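Local coordinates for F5/8 type C domain protein (Bacteroides ovatus, PDB 4ZRX), which probably acts as an alpha-L-fucosidase, hydrolysing terminal L-fucose from glycans with a TIM-barrel-type catalytic domain accompanied by a C-terminal F5/8 type C domain, at residues A[290-295]-A[300-305]; A[295-300]-A[336-341]. All coordinates share one frame; numbering follows the deposited sequence.

Contact 1 of 2, residues A[290-295]-A[300-305]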
ATOM      1  N   SER A 290      -2.836  -0.653  -4.681  1.00 13.40           N
ATOM      2  CA  SER A 290      -2.604  -0.592  -6.115  1.00 13.46           C
ATOM      3  C   SER A 290      -1.635   0.505  -6.537  1.00 14.21           C
ATOM      4  O   SER A 290      -1.508   1.523  -5.888  1.00 14.71           O
ATOM      5  CB  SER A 290      -3.958  -0.422  -6.833  1.00 13.59           C
ATOM      6  OG  SER A 290      -3.825  -0.433  -8.245  1.00 14.18           O
ATOM      7  N   ILE A 291      -0.902   0.242  -7.589  1.00 13.92           N
ATOM      8  CA  ILE A 291      -0.059   1.268  -8.250  1.00 14.78           C
ATOM      9  C   ILE A 291      -0.843   2.405  -8.866  1.00 16.00           C
ATOM     10  O   ILE A 291      -0.255   3.492  -9.156  1.00 16.19           O
ATOM     11  CB  ILE A 291       0.934   0.641  -9.243  1.00 15.90           C
ATOM     12  CG1 ILE A 291       2.189   1.498  -9.321  1.00 17.20           C
ATOM     13  CG2 ILE A 291       0.263   0.391 -10.604  1.00 16.07           C
ATOM     14  CD1 ILE A 291       3.301   0.899 -10.253  1.00 18.42           C
ATOM     15  N   ARG A 292      -2.137   2.168  -9.078  1.00 15.67           N
ATOM     16  CA  ARG A 292      -3.065   3.149  -9.648  1.00 16.82           C
ATOM     17  C   ARG A 292      -4.179   3.405  -8.655  1.00 17.26           C
ATOM     18  O   ARG A 292      -4.281   2.701  -7.653  1.00 16.77           O
ATOM     19  CB  ARG A 292      -3.665   2.595 -10.947  1.00 16.73           C
ATOM     20  CG  ARG A 292      -2.687   2.572 -12.126  1.00 17.98           C
ATOM     21  CD  ARG A 292      -2.867   1.408 -13.085  1.00 18.48           C
ATOM     22  NE  ARG A 292      -2.090   1.665 -14.290  1.00 19.68           N
ATOM     23  CZ  ARG A 292      -2.521   2.351 -15.349  1.00 20.55           C
ATOM     24  NH1 ARG A 292      -3.782   2.763 -15.485  1.00 20.48           N
ATOM     25  NH2 ARG A 292      -1.679   2.542 -16.341  1.00 21.27           N
ATOM     26  N   PRO A 293      -5.074   4.352  -8.936  1.00 17.84           N
ATOM     27  CA  PRO A 293      -6.182   4.548  -7.975  1.00 19.00           C
ATOM     28  C   PRO A 293      -7.109   3.323  -7.868  1.00 18.57           C
ATOM     29  O   PRO A 293      -7.499   2.954  -6.761  1.00 19.65           O
ATOM     30  CB  PRO A 293      -6.924   5.744  -8.548  1.00 19.14           C
ATOM     31  CG  PRO A 293      -5.871   6.523  -9.206  1.00 20.01           C
ATOM     32  CD  PRO A 293      -4.966   5.496  -9.854  1.00 19.08           C
ATOM     33  N   GLY A 294      -7.428   2.706  -9.000  1.00 17.86           N
ATOM     34  CA  GLY A 294      -8.241   1.508  -9.041  1.00 17.27           C
ATOM     35  C   GLY A 294      -7.362   0.231  -9.087  1.00 16.30           C
ATOM     36  O   GLY A 294      -6.164   0.308  -9.302  1.00 16.96           O
ATOM     37  N   TRP A 295      -7.969  -0.905  -8.799  1.00 16.20           N
ATOM     38  CA  TRP A 295      -7.336  -2.197  -8.919  1.00 15.14           C
ATOM     39  C   TRP A 295      -7.249  -2.688 -10.330  1.00 15.54           C
ATOM     40  O   TRP A 295      -6.267  -3.330 -10.717  1.00 14.97           O
ATOM     41  CB  TRP A 295      -8.057  -3.228  -8.026  1.00 15.03           C
ATOM     42  CG  TRP A 295      -8.047  -2.889  -6.557  1.00 15.71           C
ATOM     43  CD1 TRP A 295      -9.067  -2.342  -5.828  1.00 16.12           C
ATOM     44  CD2 TRP A 295      -6.972  -3.112  -5.667  1.00 15.19           C
ATOM     45  NE1 TRP A 295      -8.668  -2.184  -4.513  1.00 17.05           N
ATOM     46  CE2 TRP A 295      -7.372  -2.643  -4.398  1.00 16.14           C
ATOM     47  CE3 TRP A 295      -5.730  -3.690  -5.804  1.00 14.95           C
ATOM     48  CZ2 TRP A 295      -6.543  -2.768  -3.261  1.00 16.29           C
ATOM     49  CZ3 TRP A 295      -4.895  -3.755  -4.715  1.00 15.68           C
ATOM     50  CH2 TRP A 295      -5.313  -3.324  -3.442  1.00 15.66           C
ATOM     51  N   GLU A 300      -7.955   5.883 -18.208  1.00 23.81           N
ATOM     52  CA  GLU A 300      -8.154   7.162 -17.545  1.00 25.41           C
ATOM     53  C   GLU A 300      -7.167   7.405 -16.400  1.00 24.55           C
ATOM     54  O   GLU A 300      -6.968   8.547 -15.950  1.00 23.93           O
ATOM     55  CB  GLU A 300      -9.579   7.224 -16.972  1.00 26.63           C
ATOM     56  CG  GLU A 300     -10.695   7.122 -17.993  1.00 28.32           C
ATOM     57  CD  GLU A 300     -11.096   5.718 -18.441  1.00 28.57           C
ATOM     58  OE1 GLU A 300     -10.519   4.709 -18.048  1.00 28.38           O
ATOM     59  OE2 GLU A 300     -11.996   5.588 -19.295  1.00 32.61           O
ATOM     60  N   GLU A 301      -6.581   6.298 -15.895  1.00 22.78           N
ATOM     61  CA  GLU A 301      -5.600   6.370 -14.832  1.00 22.39           C
ATOM     62  C   GLU A 301      -4.143   6.201 -15.288  1.00 22.66           C
ATOM     63  O   GLU A 301      -3.248   6.117 -14.457  1.00 22.82           O
ATOM     64  CB  GLU A 301      -5.974   5.294 -13.771  1.00 21.49           C
ATOM     65  CG  GLU A 301      -7.264   5.596 -13.072  1.00 21.49           C
ATOM     66  CD  GLU A 301      -7.739   4.566 -12.045  1.00 22.52           C
ATOM     67  OE1 GLU A 301      -7.026   3.537 -11.776  1.00 21.07           O
ATOM     68  OE2 GLU A 301      -8.912   4.829 -11.536  1.00 23.16           O
ATOM     69  N   ASP A 302      -3.883   6.208 -16.579  1.00 23.66           N
ATOM     70  CA  ASP A 302      -2.498   6.105 -17.074  1.00 24.61           C
ATOM     71  C   ASP A 302      -1.596   7.253 -16.541  1.00 26.01           C
ATOM     72  O   ASP A 302      -0.397   7.044 -16.318  1.00 27.31           O
ATOM     73  CB  ASP A 302      -2.455   6.117 -18.590  1.00 25.67           C
ATOM     74  CG  ASP A 302      -2.985   4.877 -19.236  1.00 26.25           C
ATOM     75  OD1 ASP A 302      -3.078   3.835 -18.563  1.00 24.62           O
ATOM     76  OD2 ASP A 302      -3.269   4.925 -20.470  1.00 26.07           O
ATOM     77  N   GLY A 303      -2.168   8.440 -16.356  1.00 25.87           N
ATOM     78  CA  GLY A 303      -1.439   9.587 -15.798  1.00 26.37           C
ATOM     79  C   GLY A 303      -1.532   9.675 -14.291  1.00 25.47           C
ATOM     80  O   GLY A 303      -1.128  10.660 -13.702  1.00 25.77           O
ATOM     81  N   LYS A 304      -2.036   8.623 -13.632  1.00 24.03           N
ATOM     82  CA  LYS A 304      -2.241   8.632 -12.198  1.00 23.05           C
ATOM     83  C   LYS A 304      -1.544   7.459 -11.519  1.00 21.56           C
ATOM     84  O   LYS A 304      -1.905   7.068 -10.406  1.00 21.42           O
ATOM     85  CB  LYS A 304      -3.722   8.612 -11.878  1.00 24.94           C
ATOM     86  CG  LYS A 304      -4.430   9.806 -12.488  1.00 28.49           C
ATOM     87  CD  LYS A 304      -5.880   9.786 -12.174  1.00 31.75           C
ATOM     88  CE  LYS A 304      -6.557  10.986 -12.881  1.00 37.01           C
ATOM     89  NZ  LYS A 304      -7.672  11.370 -12.003  1.00 41.07           N
ATOM     90  N   VAL A 305      -0.546   6.900 -12.185  1.00 21.07           N
ATOM     91  CA  VAL A 305       0.307   5.904 -11.552  1.00 19.38           C
ATOM     92  C   VAL A 305       0.997   6.614 -10.375  1.00 19.48           C
ATOM     93  O   VAL A 305       1.497   7.751 -10.479  1.00 19.24           O
ATOM     94  CB  VAL A 305       1.307   5.349 -12.545  1.00 20.26           C
ATOM     95  CG1 VAL A 305       2.335   4.486 -11.882  1.00 21.18           C
ATOM     96  CG2 VAL A 305       0.630   4.629 -13.681  1.00 20.79           C
TER
HETATM   97  O   HOH W   1      -6.107   1.659 -13.540  1.00 19.47           O

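Contact 2 of 2, residues A[295-300]-A[336-341]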
ATOM      1  N   TRP A 295      -7.969  -0.905  -8.799  1.00 16.20           N
ATOM      2  CA  TRP A 295      -7.336  -2.197  -8.919  1.00 15.14           C
ATOM      3  C   TRP A 295      -7.249  -2.688 -10.330  1.00 15.54           C
ATOM      4  O   TRP A 295      -6.267  -3.330 -10.717  1.00 14.97           O
ATOM      5  CB  TRP A 295      -8.057  -3.228  -8.026  1.00 15.03           C
ATOM      6  CG  TRP A 295      -8.047  -2.889  -6.557  1.00 15.71           C
ATOM      7  CD1 TRP A 295      -9.067  -2.342  -5.828  1.00 16.12           C
ATOM      8  CD2 TRP A 295      -6.972  -3.112  -5.667  1.00 15.19           C
ATOM      9  NE1 TRP A 295      -8.668  -2.184  -4.513  1.00 17.05           N
ATOM     10  CE2 TRP A 295      -7.372  -2.643  -4.398  1.00 16.14           C
ATOM     11  CE3 TRP A 295      -5.730  -3.690  -5.804  1.00 14.95           C
ATOM     12  CZ2 TRP A 295      -6.543  -2.768  -3.261  1.00 16.29           C
ATOM     13  CZ3 TRP A 295      -4.895  -3.755  -4.715  1.00 15.68           C
ATOM     14  CH2 TRP A 295      -5.313  -3.324  -3.442  1.00 15.66           C
ATOM     15  N   PHE A 296      -8.323  -2.520 -11.105  1.00 15.71           N
ATOM     16  CA  PHE A 296      -8.304  -2.939 -12.484  1.00 16.00           C
ATOM     17  C   PHE A 296      -7.758  -1.823 -13.349  1.00 16.55           C
ATOM     18  O   PHE A 296      -7.638  -0.676 -12.900  1.00 18.07           O
ATOM     19  CB  PHE A 296      -9.679  -3.396 -12.952  1.00 16.54           C
ATOM     20  CG  PHE A 296     -10.060  -4.740 -12.408  1.00 16.02           C
ATOM     21  CD1 PHE A 296     -10.665  -4.848 -11.175  1.00 16.17           C
ATOM     22  CD2 PHE A 296      -9.736  -5.898 -13.081  1.00 16.81           C
ATOM     23  CE1 PHE A 296     -10.998  -6.102 -10.648  1.00 16.21           C
ATOM     24  CE2 PHE A 296     -10.047  -7.126 -12.554  1.00 16.63           C
ATOM     25  CZ  PHE A 296     -10.667  -7.237 -11.360  1.00 16.53           C
ATOM     26  N   TYR A 297      -7.339  -2.192 -14.546  1.00 17.03           N
ATOM     27  CA  TYR A 297      -6.758  -1.238 -15.484  1.00 16.94           C
ATOM     28  C   TYR A 297      -7.821  -0.256 -16.014  1.00 17.86           C
ATOM     29  O   TYR A 297      -8.880  -0.684 -16.527  1.00 17.82           O
ATOM     30  CB  TYR A 297      -6.104  -1.941 -16.637  1.00 16.93           C
ATOM     31  CG  TYR A 297      -5.555  -0.939 -17.587  1.00 17.35           C
ATOM     32  CD1 TYR A 297      -4.278  -0.372 -17.402  1.00 17.58           C
ATOM     33  CD2 TYR A 297      -6.330  -0.517 -18.649  1.00 18.26           C
ATOM     34  CE1 TYR A 297      -3.813   0.614 -18.258  1.00 18.54           C
ATOM     35  CE2 TYR A 297      -5.859   0.453 -19.572  1.00 19.43           C
ATOM     36  CZ  TYR A 297      -4.607   1.019 -19.354  1.00 19.73           C
ATOM     37  OH  TYR A 297      -4.116   1.986 -20.224  1.00 21.48           O
ATOM     38  N   HIS A 298      -7.520   1.041 -15.922  1.00 18.25           N
ATOM     39  CA  HIS A 298      -8.339   2.060 -16.587  1.00 19.37           C
ATOM     40  C   HIS A 298      -7.407   2.955 -17.333  1.00 19.70           C
ATOM     41  O   HIS A 298      -6.480   3.487 -16.744  1.00 19.79           O
ATOM     42  CB  HIS A 298      -9.076   2.901 -15.566  1.00 20.59           C
ATOM     43  CG  HIS A 298      -9.904   2.083 -14.660  1.00 21.26           C
ATOM     44  ND1 HIS A 298     -11.121   1.563 -15.036  1.00 22.99           N
ATOM     45  CD2 HIS A 298      -9.653   1.620 -13.415  1.00 22.01           C
ATOM     46  CE1 HIS A 298     -11.582   0.802 -14.049  1.00 23.19           C
ATOM     47  NE2 HIS A 298     -10.709   0.819 -13.059  1.00 21.77           N
ATOM     48  N   ALA A 299      -7.640   3.151 -18.610  1.00 21.28           N
ATOM     49  CA  ALA A 299      -6.801   4.097 -19.390  1.00 22.18           C
ATOM     50  C   ALA A 299      -6.824   5.524 -18.832  1.00 23.23           C
ATOM     51  O   ALA A 299      -5.830   6.255 -18.938  1.00 22.60           O
ATOM     52  CB  ALA A 299      -7.164   4.043 -20.875  1.00 23.50           C
ATOM     53  N   GLU A 300      -7.955   5.883 -18.208  1.00 23.81           N
ATOM     54  CA  GLU A 300      -8.154   7.162 -17.545  1.00 25.41           C
ATOM     55  C   GLU A 300      -7.167   7.405 -16.400  1.00 24.55           C
ATOM     56  O   GLU A 300      -6.968   8.547 -15.950  1.00 23.93           O
ATOM     57  CB  GLU A 300      -9.579   7.224 -16.972  1.00 26.63           C
ATOM     58  CG  GLU A 300     -10.695   7.122 -17.993  1.00 28.32           C
ATOM     59  CD  GLU A 300     -11.096   5.718 -18.441  1.00 28.57           C
ATOM     60  OE1 GLU A 300     -10.519   4.709 -18.048  1.00 28.38           O
ATOM     61  OE2 GLU A 300     -11.996   5.588 -19.295  1.00 32.61           O
ATOM     62  N   LEU A 336      -1.229  -6.588 -21.401  1.00 19.70           N
ATOM     63  CA  LEU A 336       0.151  -6.187 -21.127  1.00 19.83           C
ATOM     64  C   LEU A 336       0.162  -5.254 -19.922  1.00 19.29           C
ATOM     65  O   LEU A 336      -0.801  -4.525 -19.668  1.00 19.14           O
ATOM     66  CB  LEU A 336       0.684  -5.391 -22.323  1.00 20.98           C
ATOM     67  CG  LEU A 336       0.856  -6.155 -23.640  1.00 22.11           C
ATOM     68  CD1 LEU A 336       1.296  -5.148 -24.737  1.00 23.30           C
ATOM     69  CD2 LEU A 336       1.844  -7.221 -23.464  1.00 23.08           C
ATOM     70  N   ILE A 337       1.260  -5.278 -19.174  1.00 19.47           N
ATOM     71  CA  ILE A 337       1.512  -4.193 -18.200  1.00 18.97           C
ATOM     72  C   ILE A 337       1.836  -2.955 -19.006  1.00 19.57           C
ATOM     73  O   ILE A 337       2.629  -3.009 -19.937  1.00 19.88           O
ATOM     74  CB  ILE A 337       2.640  -4.552 -17.218  1.00 19.35           C
ATOM     75  CG1 ILE A 337       2.192  -5.750 -16.363  1.00 18.84           C
ATOM     76  CG2 ILE A 337       2.913  -3.357 -16.294  1.00 18.98           C
ATOM     77  CD1 ILE A 337       3.316  -6.268 -15.354  1.00 19.80           C
ATOM     78  N   HIS A 338       1.176  -1.872 -18.685  1.00 19.66           N
ATOM     79  CA  HIS A 338       1.278  -0.603 -19.434  1.00 20.57           C
ATOM     80  C   HIS A 338       2.638   0.060 -19.237  1.00 20.83           C
ATOM     81  O   HIS A 338       3.308  -0.111 -18.231  1.00 20.96           O
ATOM     82  CB  HIS A 338       0.178   0.318 -18.961  1.00 20.90           C
ATOM     83  CG  HIS A 338       0.013   1.559 -19.764  1.00 22.25           C
ATOM     84  ND1 HIS A 338       0.679   2.712 -19.457  1.00 22.86           N
ATOM     85  CD2 HIS A 338      -0.793   1.857 -20.810  1.00 23.58           C
ATOM     86  CE1 HIS A 338       0.343   3.667 -20.314  1.00 24.28           C
ATOM     87  NE2 HIS A 338      -0.549   3.174 -21.144  1.00 23.99           N
ATOM     88  N   GLU A 339       3.071   0.787 -20.245  1.00 21.98           N
ATOM     89  CA  GLU A 339       4.380   1.415 -20.283  1.00 23.74           C
ATOM     90  C   GLU A 339       4.678   2.303 -19.093  1.00 22.96           C
ATOM     91  O   GLU A 339       5.833   2.356 -18.595  1.00 23.06           O
ATOM     92  CB  GLU A 339       4.417   2.304 -21.523  1.00 26.04           C
ATOM     93  CG  GLU A 339       4.494   1.511 -22.891  1.00 28.64           C
ATOM     94  CD  GLU A 339       3.114   1.004 -23.459  1.00 29.41           C
ATOM     95  OE1 GLU A 339       2.026   1.241 -22.880  1.00 27.37           O
ATOM     96  OE2 GLU A 339       3.143   0.375 -24.561  1.00 32.55           O
ATOM     97  N   ALA A 340       3.665   3.076 -18.683  1.00 22.52           N
ATOM     98  CA  ALA A 340       3.809   3.978 -17.553  1.00 22.80           C
ATOM     99  C   ALA A 340       4.155   3.181 -16.273  1.00 21.07           C
ATOM    100  O   ALA A 340       5.055   3.571 -15.545  1.00 21.60           O
ATOM    101  CB  ALA A 340       2.535   4.840 -17.306  1.00 22.75           C
ATOM    102  N   ASP A 341       3.410   2.112 -16.031  1.00 20.42           N
ATOM    103  CA  ASP A 341       3.635   1.203 -14.855  1.00 19.14           C
ATOM    104  C   ASP A 341       5.037   0.594 -14.939  1.00 19.56           C
ATOM    105  O   ASP A 341       5.742   0.541 -13.933  1.00 19.02           O
ATOM    106  CB  ASP A 341       2.590   0.118 -14.793  1.00 19.90           C
ATOM    107  CG  ASP A 341       1.101   0.665 -14.937  1.00 22.98           C
ATOM    108  OD1 ASP A 341       0.790   1.571 -15.792  1.00 24.32           O
ATOM    109  OD2 ASP A 341       0.237   0.180 -14.180  1.00 23.71           O
TER

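Contact 1 of 2, residues A[290-295]-A[300-305]
Arg292 and Asp302 form a salt bridge within the loop that follows strand 279-290 of the TIM-barrel-type domain, drawing its two limbs, 290-295 and 300-305, together. NH2 of Arg292 gives a fairly straight bond to OD1 of Asp302 (2.9 Å, 162°). OD1 lies close to the guanidinium plane, and NH2 meets it on its anti side, somewhat out of the carboxylate plane; the two flat groups stand nearly perpendicular, at 85°. NH1 adds a weak bond to the same oxygen, and Glu301 O lies over one guanidinium face. The stronger partner of this arginine is Asp341, on helix 339-356.

Glu301 supplies the second polar tie. Its CG lies beside the backbone N (chi1 -67°) and the chain is extended beyond it, which carries OE1 to Gly294 N at 2.9 Å, on the syn side but tilted out of the carboxylate plane. A water joins OE1 to Arg292 NH1.

Van der Waals contacts surround these bonds. Pro293 packs its ring on the Glu301 carboxylate end and on CB of Lys304, while the apolar pair Ile291 CG1 and Val305 CG1 meets at 3.9 Å. Beside it, Val305 CA makes a CA-H...O contact with Ile291 O, 3.4 Å away.

Contact 2 of 2, residues A[295-300]-A[336-341]
A small aromatic contact between Tyr297 and His338 links the loop after strand 279-290 to the start of helix 339-356, in the alpha-L-fucosidase family region. It buries only 96 Å² in all, and these two residues account for nearly all of it. Both have CG anti to the backbone N (chi1 -171° for His338), which lets the two rings meet across a separation of 9.0 Å between their CA atoms. The rings meet obliquely, with centroids 5.9 Å apart and planes inclined by 31°. The phenol end does the touching: OH of Tyr297 comes to 3.4 Å from CD2 of His338, and CE1 lies 4.1 Å from its CB.

What fixes the imidazole is its own helix. ND1 of His338 accepts from Ala340 N at 3.1 Å, with the donor tilted 31° from the ring plane, and OE1 of Glu339 sits over the centre of one ring face. That carboxylate also has a second partner, since its OE2 forms a salt bridge with Arg334. On the other side of the contact, the tyrosine hydroxyl has a weak hydrogen bond to Asp302, whose side chain also touches His338. Replacing His338 by alanine removes the imidazole, which would probably leave the amide of Ala340 without its capping acceptor and open a gap beside the Tyr297 hydroxyl. With the residue right before the helix accepting from the backbone N two positions on, the geometry at His338 is that of a side-chain N-cap, in which ND1 takes up an amide of the first helical turn.

How the contacts relate
Contacts 1 and 2 lie side by side, their centres about 7 Å apart, and all four segments belong to the alpha-L-fucosidase family region. Along the chain they interleave: 290-295, 295-300 and 300-305 run consecutively through the loop between strand 279-290 and helix 308-316, and 336-341 follows after strand 324-328, which pairs in parallel with 279-290. Contact 1 therefore folds the loop upon itself, whereas contact 2 sets its middle against helix 339-356. The Arg292–Asp341 salt bridge joins the two directly, and NH1 of Arg292 packs against O of His298, 3.1 Å away. Together they tie the loops after two neighbouring barrel strands into one polar and aromatic cluster beside that helix.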